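Local atomic coordinates of Rod shape-determining protein (MreC) (Helicobacter pylori, PDB entry 5LP5), a protein that binds the transpeptidase PBP2 in a core cell wall synthesis complex and so probably takes part in determining rod shape. Residues C[177-183]-C[222-227]; C[191-197]-C[208-214]. One frame throughout, in Å; residues are numbered along the deposited sequence.

Interaction 1: C[177-183]-C[222-227]; sequences ELVVDFI and YKSAVL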
loop_
_atom_site.group_PDB
_atom_site.type_symbol
_atom_site.label_atom_id
_atom_site.label_comp_id
_atom_site.label_asym_id
_atom_site.label_seq_id
_atom_site.Cartn_x
_atom_site.Cartn_y
_atom_site.Cartn_z
ATOM N N GLU C 177 -6.181 -5.654 26.653
ATOM C CA GLU C 177 -5.657 -4.297 26.563
ATOM C C GLU C 177 -6.466 -3.587 25.494
ATOM O O GLU C 177 -6.896 -4.194 24.527
ATOM C CB GLU C 177 -4.175 -4.288 26.157
ATOM C CG GLU C 177 -3.303 -5.254 26.941
ATOM C CD GLU C 177 -1.821 -5.070 26.685
ATOM O OE1 GLU C 177 -1.361 -5.462 25.579
ATOM O OE2 GLU C 177 -1.126 -4.555 27.602
ATOM N N LEU C 178 -6.693 -2.298 25.679
ATOM C CA LEU C 178 -7.360 -1.510 24.662
ATOM C C LEU C 178 -6.395 -1.223 23.531
ATOM O O LEU C 178 -5.320 -0.741 23.761
ATOM C CB LEU C 178 -7.905 -0.203 25.267
ATOM C CG LEU C 178 -8.924 0.495 24.382
ATOM C CD1 LEU C 178 -10.124 -0.410 24.202
ATOM C CD2 LEU C 178 -9.380 1.793 25.007
ATOM N N VAL C 179 -6.792 -1.511 22.303
ATOM C CA VAL C 179 -5.887 -1.387 21.156
ATOM C C VAL C 179 -6.503 -0.531 20.071
ATOM O O VAL C 179 -7.712 -0.588 19.854
ATOM C CB VAL C 179 -5.596 -2.777 20.572
ATOM C CG1 VAL C 179 -4.807 -2.658 19.272
ATOM C CG2 VAL C 179 -4.908 -3.671 21.616
ATOM N N VAL C 180 -5.682 0.282 19.412
ATOM C CA VAL C 180 -6.099 0.904 18.156
ATOM C C VAL C 180 -5.522 0.090 17.008
ATOM O O VAL C 180 -4.311 -0.091 16.890
ATOM C CB VAL C 180 -5.627 2.364 18.020
ATOM C CG1 VAL C 180 -6.090 2.947 16.703
ATOM C CG2 VAL C 180 -6.125 3.207 19.183
ATOM N N ASP C 181 -6.403 -0.383 16.157
ATOM C CA ASP C 181 -6.043 -1.265 15.059
ATOM C C ASP C 181 -6.166 -0.544 13.721
ATOM O O ASP C 181 -6.809 0.508 13.630
ATOM C CB ASP C 181 -6.983 -2.480 15.088
ATOM C CG ASP C 181 -6.316 -3.719 15.615
ATOM O OD1 ASP C 181 -5.164 -3.952 15.177
ATOM O OD2 ASP C 181 -6.938 -4.442 16.443
ATOM N N PHE C 182 -5.524 -1.128 12.715
ATOM C CA PHE C 182 -5.693 -0.750 11.306
ATOM C C PHE C 182 -5.184 0.633 10.901
ATOM O O PHE C 182 -5.756 1.307 10.061
ATOM C CB PHE C 182 -7.138 -0.946 10.860
ATOM C CG PHE C 182 -7.728 -2.269 11.267
ATOM C CD1 PHE C 182 -7.044 -3.471 11.058
ATOM C CD2 PHE C 182 -8.939 -2.296 11.945
ATOM C CE1 PHE C 182 -7.594 -4.669 11.469
ATOM C CE2 PHE C 182 -9.515 -3.501 12.329
ATOM C CZ PHE C 182 -8.840 -4.689 12.092
ATOM N N ILE C 183 -4.048 1.003 11.457
ATOM C CA ILE C 183 -3.382 2.271 11.169
ATOM C C ILE C 183 -2.436 2.131 9.975
ATOM O O ILE C 183 -1.709 1.138 9.852
ATOM C CB ILE C 183 -2.535 2.692 12.373
ATOM C CG1 ILE C 183 -3.370 2.677 13.651
ATOM C CG2 ILE C 183 -1.903 4.046 12.172
ATOM C CD1 ILE C 183 -2.552 2.699 14.933
ATOM N N TYR C 222 -0.481 -2.799 7.989
ATOM C CA TYR C 222 -1.007 -1.840 8.922
ATOM C C TYR C 222 -0.254 -1.990 10.252
ATOM O O TYR C 222 0.506 -2.942 10.445
ATOM C CB TYR C 222 -2.506 -2.092 9.111
ATOM C CG TYR C 222 -2.840 -3.343 9.887
ATOM C CD1 TYR C 222 -3.158 -3.279 11.240
ATOM C CD2 TYR C 222 -2.836 -4.593 9.271
ATOM C CE1 TYR C 222 -3.487 -4.416 11.954
ATOM C CE2 TYR C 222 -3.165 -5.745 9.977
ATOM C CZ TYR C 222 -3.472 -5.651 11.317
ATOM O OH TYR C 222 -3.777 -6.785 12.013
ATOM N N LYS C 223 -0.476 -1.033 11.155
ATOM C CA LYS C 223 0.100 -1.060 12.489
ATOM C C LYS C 223 -0.993 -0.964 13.509
ATOM O O LYS C 223 -2.092 -0.538 13.204
ATOM C CB LYS C 223 0.992 0.153 12.697
ATOM C CG LYS C 223 2.375 0.050 12.077
ATOM C CD LYS C 223 3.220 1.297 12.370
ATOM C CE LYS C 223 2.585 2.586 11.847
ATOM N NZ LYS C 223 3.582 3.667 11.664
ATOM N N SER C 224 -0.658 -1.343 14.736
ATOM C CA SER C 224 -1.560 -1.235 15.867
ATOM C C SER C 224 -0.899 -0.421 16.961
ATOM O O SER C 224 0.314 -0.329 17.020
ATOM C CB SER C 224 -1.882 -2.627 16.433
ATOM O OG SER C 224 -2.720 -3.391 15.585
ATOM N N ALA C 225 -1.715 0.139 17.838
ATOM C CA ALA C 225 -1.226 0.887 18.973
ATOM C C ALA C 225 -1.931 0.409 20.207
ATOM O O ALA C 225 -3.154 0.430 20.282
ATOM C CB ALA C 225 -1.476 2.380 18.788
ATOM N N VAL C 226 -1.161 -0.026 21.189
ATOM C CA VAL C 226 -1.719 -0.420 22.460
ATOM C C VAL C 226 -1.786 0.802 23.330
ATOM O O VAL C 226 -0.822 1.560 23.384
ATOM C CB VAL C 226 -0.832 -1.472 23.151
ATOM C CG1 VAL C 226 -1.448 -1.888 24.489
ATOM C CG2 VAL C 226 -0.653 -2.681 22.238
ATOM N N LEU C 227 -2.906 0.989 24.018
ATOM C CA LEU C 227 -3.124 2.214 24.800
ATOM C C LEU C 227 -2.830 2.018 26.260
ATOM O O LEU C 227 -2.926 0.925 26.762
ATOM C CB LEU C 227 -4.567 2.706 24.663
ATOM C CG LEU C 227 -5.038 2.896 23.237
ATOM C CD1 LEU C 227 -6.395 3.565 23.237
ATOM C CD2 LEU C 227 -4.078 3.752 22.445
HETATM O O HOH W 1 -4.158 -7.223 14.601
#

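Interaction 2: C[191-197]-C[208-214]; sequences IGDQVLT and VFVGEVS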
loop_
_atom_site.group_PDB
_atom_site.type_symbol
_atom_site.label_atom_id
_atom_site.label_comp_id
_atom_site.label_asym_id
_atom_site.label_seq_id
_atom_site.Cartn_x
_atom_site.Cartn_y
_atom_site.Cartn_z
ATOM N N ILE C 191 5.074 7.429 21.280
ATOM C CA ILE C 191 4.636 6.958 22.583
ATOM C C ILE C 191 4.168 8.167 23.399
ATOM O O ILE C 191 4.881 9.161 23.489
ATOM C CB ILE C 191 5.750 6.227 23.370
ATOM C CG1 ILE C 191 6.419 5.157 22.534
ATOM C CG2 ILE C 191 5.158 5.607 24.622
ATOM C CD1 ILE C 191 5.427 4.250 21.871
ATOM N N GLY C 192 2.962 8.081 23.957
ATOM C CA GLY C 192 2.374 9.171 24.726
ATOM C C GLY C 192 1.360 10.010 23.973
ATOM O O GLY C 192 0.618 10.749 24.608
ATOM N N ASP C 193 1.334 9.932 22.636
ATOM C CA ASP C 193 0.328 10.623 21.845
ATOM C C ASP C 193 -1.086 10.394 22.396
ATOM O O ASP C 193 -1.476 9.249 22.594
ATOM C CB ASP C 193 0.317 10.094 20.389
ATOM C CG ASP C 193 1.207 10.874 19.459
ATOM O OD1 ASP C 193 1.158 12.125 19.570
ATOM O OD2 ASP C 193 1.890 10.238 18.598
ATOM N N GLN C 194 -1.826 11.492 22.571
ATOM C CA GLN C 194 -3.237 11.446 22.848
ATOM C C GLN C 194 -4.049 10.715 21.767
ATOM O O GLN C 194 -3.801 10.860 20.561
ATOM C CB GLN C 194 -3.782 12.851 22.987
ATOM C CG GLN C 194 -3.513 13.488 24.349
ATOM C CD GLN C 194 -4.667 14.369 24.779
ATOM O OE1 GLN C 194 -5.353 14.976 23.938
ATOM N NE2 GLN C 194 -4.910 14.426 26.094
ATOM N N VAL C 195 -5.028 9.941 22.235
ATOM C CA VAL C 195 -5.971 9.257 21.358
ATOM C C VAL C 195 -7.393 9.755 21.671
ATOM O O VAL C 195 -7.854 9.663 22.808
ATOM C CB VAL C 195 -5.877 7.742 21.560
ATOM C CG1 VAL C 195 -6.903 7.014 20.715
ATOM C CG2 VAL C 195 -4.489 7.271 21.201
ATOM N N LEU C 196 -8.071 10.279 20.660
ATOM C CA LEU C 196 -9.405 10.873 20.823
ATOM C C LEU C 196 -10.400 10.206 19.887
ATOM O O LEU C 196 -10.011 9.694 18.840
ATOM C CB LEU C 196 -9.381 12.351 20.466
ATOM C CG LEU C 196 -8.359 13.178 21.217
ATOM C CD1 LEU C 196 -8.110 14.550 20.576
ATOM C CD2 LEU C 196 -8.784 13.268 22.677
ATOM N N THR C 197 -11.685 10.251 20.235
ATOM C CA THR C 197 -12.691 9.760 19.317
ATOM C C THR C 197 -12.657 10.611 18.044
ATOM O O THR C 197 -12.516 11.832 18.107
ATOM C CB THR C 197 -14.090 9.819 19.940
ATOM O OG1 THR C 197 -14.410 11.170 20.273
ATOM C CG2 THR C 197 -14.171 8.989 21.177
ATOM N N VAL C 208 -13.408 13.351 22.143
ATOM C CA VAL C 208 -13.547 12.768 23.467
ATOM C C VAL C 208 -12.321 11.948 23.758
ATOM O O VAL C 208 -11.825 11.260 22.873
ATOM C CB VAL C 208 -14.793 11.888 23.567
ATOM C CG1 VAL C 208 -14.903 11.268 24.937
ATOM C CG2 VAL C 208 -16.037 12.708 23.284
ATOM N N PHE C 209 -11.819 12.008 24.985
ATOM C CA PHE C 209 -10.545 11.361 25.341
ATOM C C PHE C 209 -10.707 9.843 25.445
ATOM O O PHE C 209 -11.683 9.338 25.983
ATOM C CB PHE C 209 -9.989 11.903 26.651
ATOM C CG PHE C 209 -8.696 11.266 27.091
ATOM C CD1 PHE C 209 -7.495 11.689 26.556
ATOM C CD2 PHE C 209 -8.673 10.271 28.052
ATOM C CE1 PHE C 209 -6.281 11.115 26.965
ATOM C CE2 PHE C 209 -7.476 9.687 28.456
ATOM C CZ PHE C 209 -6.272 10.113 27.908
ATOM N N VAL C 210 -9.738 9.117 24.915
ATOM C CA VAL C 210 -9.741 7.668 24.988
ATOM C C VAL C 210 -8.564 7.155 25.796
ATOM O O VAL C 210 -8.766 6.395 26.753
ATOM C CB VAL C 210 -9.709 7.040 23.590
ATOM C CG1 VAL C 210 -9.651 5.532 23.692
ATOM C CG2 VAL C 210 -10.964 7.428 22.841
ATOM N N GLY C 211 -7.352 7.565 25.399
ATOM C CA GLY C 211 -6.113 7.091 26.048
ATOM C C GLY C 211 -4.855 7.617 25.394
ATOM O O GLY C 211 -4.903 8.605 24.680
ATOM N N GLU C 212 -3.733 6.968 25.657
ATOM C CA GLU C 212 -2.437 7.393 25.124
ATOM C C GLU C 212 -1.680 6.190 24.586
ATOM O O GLU C 212 -1.784 5.099 25.133
ATOM C CB GLU C 212 -1.585 8.053 26.221
ATOM C CG GLU C 212 -2.198 9.323 26.799
ATOM C CD GLU C 212 -1.501 9.876 28.020
ATOM O OE1 GLU C 212 -0.279 9.583 28.207
ATOM O OE2 GLU C 212 -2.211 10.632 28.746
ATOM N N VAL C 213 -0.898 6.398 23.535
ATOM C CA VAL C 213 -0.183 5.299 22.914
ATOM C C VAL C 213 0.942 4.824 23.831
ATOM O O VAL C 213 1.758 5.622 24.262
ATOM C CB VAL C 213 0.399 5.716 21.560
ATOM C CG1 VAL C 213 1.194 4.562 20.927
ATOM C CG2 VAL C 213 -0.726 6.159 20.639
ATOM N N SER C 214 0.965 3.536 24.162
ATOM C CA SER C 214 2.030 3.007 25.006
ATOM C C SER C 214 3.035 2.170 24.214
ATOM O O SER C 214 4.225 2.200 24.509
ATOM C CB SER C 214 1.474 2.240 26.194
ATOM O OG SER C 214 1.447 0.876 25.973
#

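Interaction 1: C[177-183]-C[222-227]
Val-180, Ile-183, Ala-225 and Leu-227 form the apolar centre of this antiparallel strand pair. Val-180 CG2 reaches Leu-227 CD2 at 3.9 Å, and the methyl of Ala-225 meets Ile-183 CD1 at 4.0 Å. Leu-227 also turns CD1 against Leu-178 CD2. Ile-183 gets to Ala-225 because CG1 stands anti to its carbonyl carbon (chi1 -52°), with CD1 extended beyond. On the other sheet face Val-179 pairs with Val-226, and the Glu-177 carboxylate lies against Val-226 CG1.

Five N-H...O bonds join the backbones. Val-180 and Ala-225 bond both ways, with Val-180 N to Ala-225 O at 2.7 Å. Ile-183 and Lys-223 do the same. Between these pairs the register slips by one residue, a beta bulge. Phe-182 lies in this slip, with positive phi (67°). Its ring runs beside that of Tyr-222, pointing the same way. The centroids are 5.3 Å apart, the planes inclined at 50°. Phe-182 CD1 sits over one face of the Tyr-222 ring, toward its rim.

At the polar edge Ser-224 OG donates to Asp-181 OD1 from above the carboxylate plane. A water lies in the plane of the Tyr-222 ring, 2.7 Å from its OH, and makes a weak bond to Asp-181 OD1. His-219 stacks on Tyr-222. Pro-147 of the PBP2 chain packs on Phe-182 and Tyr-222, and Tyr-127 OH of that chain hydrogen-bonds to Phe-182 O, placing this end at the PBP2 interface. In the closed six-stranded barrel, 178-183 is flanked by strand 166-172 and 223-228 by strand 209-218, while Val-180 and Ile-183 also touch strand 158-161.

Interaction 2: C[191-197]-C[208-214]
Val-213 and Val-195 meet through their CG2 methyls, 4.0 Å apart, in a beta hairpin whose strands are 194-197 and 209-218. The two side chains cross at about a right angle. The strands are antiparallel and contain a classic beta bulge, in which Val-210 and Gly-211 both face Val-195.

Val-213 has the largest area buried here. Both its backbone polar atoms bond to the 191-197 segment: Val-213 O accepts from Gly-192 N at 2.8 Å, and Val-213 N donates to Asp-193 O. Its side chain lies close to the CB of Asp-193, whose carboxylate turns back to Asn-190 N. Ile-191 lays CG2 against Val-213 O, at the more exposed end of the contact. Gly-192 has a positive phi (100°), a backbone shape that suits glycine, in the loop before the strand.

Val-195 sits opposite the bulge. Val-195 O takes Val-210 N at 2.9 Å and, more weakly, Gly-211 N at 3.4 Å. Val-195 N donates to Gly-211 O. With CG1 anti to the backbone N (chi1 177°), that branch comes against Val-210 CB, and CG2 is left for Val-213. Leu-227 and strand 158-161 pack on Val-195 and Val-210 within the barrel.

The opposite face of the sheet is less buried. There Leu-196 CD2 touches Phe-209 CA, and Gln-194 NE2 comes to 3.7 Å from Phe-209 CE1, with the amide and ring planes 50° apart.

Val-208 and Thr-197 close the far end. Thr-197 N donates to Val-208 O. In return Val-208 N donates to the threonine hydroxyl, which is also bonded to Gly-205 O. Val-208 N lies 3.0 Å from Thr-197 OG1.

Interactions 1 and 2 belong to the same barrel and meet where strands 223-228 and 209-218 run side by side. Val-226 O and Ser-214 N are 2.8 Å apart, a probable hydrogen bond. Leu-227 spans both contacts, with CD2 on Val-195 CG2 and CD1 on Val-210 CG1. Interaction 1 is the more buried. Interaction 2 is only partly buried, with Ile-191 and Gln-194 exposed. Each has a register slip. In interaction 1 the slip holds Phe-182, one ring of an aromatic pair that packs on PBP2. Interaction 2 lies away from PBP2 and makes its contacts within MreC. Interaction 1 joins strands far apart in sequence, while interaction 2 is a local hairpin.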